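Local structure of DMATS type aromatic prenyltransferase (6ZRY) at residues 310-315 and 343-348. The protein is a tryptophan-binding aromatic prenyltransferase of the DMATS family that probably attaches a dimethylallyl group to the indole ring of tryptophan at C6. Sequence-based numbering, arbitrary orientation.
Sequences RAIAAV and VYLSAE
Leu345 of strand 343-346 projects against helix 310-315, whose axis runs 9.3 Å from that of the strand and nearly parallel to it, at 16°. With no hydrogen bond joining the two segments, the contact illustrates how a helix packs on a sheet through apolar side chains. Leu345 takes part in three of the four residue contacts. Its CG stands anti to the carbonyl carbon (chi1 -63°), and its two methyls reach different residues of the helix: CD1 meets Ala311 CB at 4.0 Å, whereas CD2 approaches Ile312 CG1 at 4.2 Å. One turn on from Ala311, Val315 crosses the leucine side chain at a slant, placing its CG2 4.1 Å from Leu345 CD1. The branches of this valine divide the work, because CG1, anti to the backbone N (chi1 171°), lies against the backbone after Leu345 instead, 3.3 Å from Ser346 O, a close van der Waals approach of a methyl to a carbonyl oxygen. Ser346 itself turns its CB away from the helix, and its OG hydrogen-bonds to Gly325 O. The apolar layer continues beyond the two segments: Leu17 of helix 6-21 touches both Ala311 and Val315, Leu326 touches Ile312 and Val315, and Ile327 of strand 327-333 flanks Leu345. Tyr344 touches the pocket residue Glu62, consistent with a place on the inner face of the barrel, and its OH is hydrogen-bonded with Ser331 OG, while Leu345 faces helix 305-315. Such packing of surrounding helices on a closed antiparallel barrel, with the substrate held inside, is characteristic of the ABBA prenyltransferase fold.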
ATOM      1  N   ARG A 310       9.690  12.730 -13.460  1.00 21.70           N
ATOM      2  CA  ARG A 310      10.428  13.460 -12.400  1.00 23.24           C
ATOM      3  C   ARG A 310      10.421  12.619 -11.111  1.00 21.80           C
ATOM      4  O   ARG A 310      11.493  12.569 -10.430  1.00 20.94           O
ATOM      5  CB  ARG A 310       9.862  14.873 -12.220  1.00 26.08           C
ATOM      6  CG  ARG A 310      10.237  15.815 -13.361  1.00 29.13           C
ATOM      7  CD  ARG A 310      10.202  17.296 -13.029  1.00 33.58           C
ATOM      8  NE  ARG A 310       9.071  17.697 -12.195  1.00 36.72           N
ATOM      9  CZ  ARG A 310       9.163  18.289 -10.982  1.00 40.24           C
ATOM     10  NH1 ARG A 310       8.052  18.613 -10.321  1.00 41.13           N
ATOM     11  NH2 ARG A 310      10.350  18.566 -10.440  1.00 41.95           N
ATOM     12  N   ALA A 311       9.314  11.960 -10.781  1.00 21.07           N
ATOM     13  CA  ALA A 311       9.246  11.124  -9.550  1.00 20.10           C
ATOM     14  C   ALA A 311      10.224   9.948  -9.700  1.00 19.28           C
ATOM     15  O   ALA A 311      10.942   9.653  -8.770  1.00 19.32           O
ATOM     16  CB  ALA A 311       7.835  10.658  -9.268  1.00 20.40           C
ATOM     17  N   ILE A 312      10.249   9.313 -10.856  1.00 18.98           N
ATOM     18  CA  ILE A 312      11.162   8.169 -11.136  1.00 19.09           C
ATOM     19  C   ILE A 312      12.595   8.657 -10.923  1.00 19.10           C
ATOM     20  O   ILE A 312      13.336   8.006 -10.170  1.00 19.30           O
ATOM     21  CB  ILE A 312      10.912   7.584 -12.541  1.00 19.29           C
ATOM     22  CG1 ILE A 312       9.592   6.804 -12.613  1.00 19.06           C
ATOM     23  CG2 ILE A 312      12.074   6.730 -13.002  1.00 19.74           C
ATOM     24  CD1 ILE A 312       9.096   6.572 -14.048  1.00 19.27           C
ATOM     25  N   ALA A 313      12.967   9.764 -11.558  1.00 19.42           N
ATOM     26  CA  ALA A 313      14.339  10.320 -11.524  1.00 19.89           C
ATOM     27  C   ALA A 313      14.719  10.697 -10.085  1.00 19.93           C
ATOM     28  O   ALA A 313      15.924  10.568  -9.728  1.00 21.39           O
ATOM     29  CB  ALA A 313      14.443  11.512 -12.435  1.00 20.45           C
ATOM     30  N   ALA A 314      13.760  11.182  -9.291  1.00 19.91           N
ATOM     31  CA  ALA A 314      13.964  11.539  -7.859  1.00 19.64           C
ATOM     32  C   ALA A 314      14.381  10.293  -7.083  1.00 19.09           C
ATOM     33  O   ALA A 314      15.242  10.420  -6.174  1.00 18.84           O
ATOM     34  CB  ALA A 314      12.721  12.162  -7.272  1.00 19.86           C
ATOM     35  N   VAL A 315      13.775   9.145  -7.378  1.00 18.33           N
ATOM     36  CA  VAL A 315      14.033   7.894  -6.620  1.00 18.15           C
ATOM     37  C   VAL A 315      15.375   7.298  -7.053  1.00 18.54           C
ATOM     38  O   VAL A 315      16.137   6.885  -6.187  1.00 18.87           O
ATOM     39  CB  VAL A 315      12.866   6.906  -6.722  1.00 18.01           C
ATOM     40  CG1 VAL A 315      13.225   5.550  -6.126  1.00 17.73           C
ATOM     41  CG2 VAL A 315      11.660   7.495  -6.049  1.00 18.03           C
ATOM     42  N   VAL A 343       1.330   5.308  -8.680  1.00 16.50           N
ATOM     43  CA  VAL A 343       2.556   4.604  -9.110  1.00 15.89           C
ATOM     44  C   VAL A 343       3.366   4.351  -7.850  1.00 15.35           C
ATOM     45  O   VAL A 343       3.547   5.292  -7.072  1.00 15.43           O
ATOM     46  CB  VAL A 343       3.336   5.438 -10.152  1.00 16.39           C
ATOM     47  CG1 VAL A 343       4.511   4.660 -10.707  1.00 16.25           C
ATOM     48  CG2 VAL A 343       2.420   5.901 -11.283  1.00 16.91           C
ATOM     49  N   TYR A 344       3.781   3.113  -7.646  1.00 14.85           N
ATOM     50  CA  TYR A 344       4.470   2.663  -6.414  1.00 15.17           C
ATOM     51  C   TYR A 344       5.927   2.497  -6.805  1.00 14.84           C
ATOM     52  O   TYR A 344       6.208   1.732  -7.770  1.00 14.70           O
ATOM     53  CB  TYR A 344       3.783   1.423  -5.853  1.00 15.45           C
ATOM     54  CG  TYR A 344       2.347   1.646  -5.487  1.00 16.59           C
ATOM     55  CD1 TYR A 344       1.383   1.703  -6.471  1.00 17.56           C
ATOM     56  CD2 TYR A 344       1.941   1.799  -4.168  1.00 17.32           C
ATOM     57  CE1 TYR A 344       0.051   1.909  -6.171  1.00 18.43           C
ATOM     58  CE2 TYR A 344       0.603   2.027  -3.851  1.00 18.06           C
ATOM     59  CZ  TYR A 344      -0.341   2.052  -4.860  1.00 18.91           C
ATOM     60  OH  TYR A 344      -1.662   2.282  -4.619  1.00 21.67           O
ATOM     61  N   LEU A 345       6.811   3.225  -6.128  1.00 14.95           N
ATOM     62  CA  LEU A 345       8.248   3.306  -6.467  1.00 14.93           C
ATOM     63  C   LEU A 345       9.105   2.721  -5.336  1.00 14.76           C
ATOM     64  O   LEU A 345       8.966   3.145  -4.166  1.00 14.49           O
ATOM     65  CB  LEU A 345       8.585   4.773  -6.741  1.00 15.49           C
ATOM     66  CG  LEU A 345       7.858   5.401  -7.923  1.00 15.74           C
ATOM     67  CD1 LEU A 345       8.159   6.901  -8.004  1.00 16.52           C
ATOM     68  CD2 LEU A 345       8.250   4.723  -9.220  1.00 15.93           C
ATOM     69  N   SER A 346       9.940   1.747  -5.680  1.00 14.64           N
ATOM     70  CA  SER A 346      10.800   1.020  -4.737  1.00 14.75           C
ATOM     71  C   SER A 346      12.045   1.841  -4.375  1.00 14.88           C
ATOM     72  O   SER A 346      12.659   2.427  -5.244  1.00 15.37           O
ATOM     73  CB  SER A 346      11.202  -0.309  -5.306  1.00 14.75           C
ATOM     74  OG  SER A 346      10.062  -1.084  -5.651  1.00 14.86           O
ATOM     75  N   ALA A 347      12.438   1.805  -3.117  1.00 14.73           N
ATOM     76  CA  ALA A 347      13.682   2.423  -2.630  1.00 15.16           C
ATOM     77  C   ALA A 347      14.909   1.738  -3.244  1.00 15.22           C
ATOM     78  O   ALA A 347      15.896   2.420  -3.474  1.00 15.92           O
ATOM     79  CB  ALA A 347      13.707   2.354  -1.124  1.00 14.99           C
ATOM     80  N   GLU A 348      14.856   0.434  -3.468  1.00 15.49           N
ATOM     81  CA  GLU A 348      16.003  -0.362  -3.955  1.00 16.02           C
ATOM     82  C   GLU A 348      17.243  -0.044  -3.095  1.00 16.33           C
ATOM     83  O   GLU A 348      18.370   0.120  -3.654  1.00 15.91           O
ATOM     84  CB  GLU A 348      16.287  -0.072  -5.424  1.00 16.43           C
ATOM     85  CG  GLU A 348      15.153  -0.443  -6.366  1.00 16.71           C
ATOM     86  CD  GLU A 348      15.452  -0.265  -7.854  1.00 16.99           C
ATOM     87  OE1 GLU A 348      15.005  -1.088  -8.620  1.00 17.25           O
ATOM     88  OE2 GLU A 348      16.090   0.775  -8.241  1.00 17.72           O
TER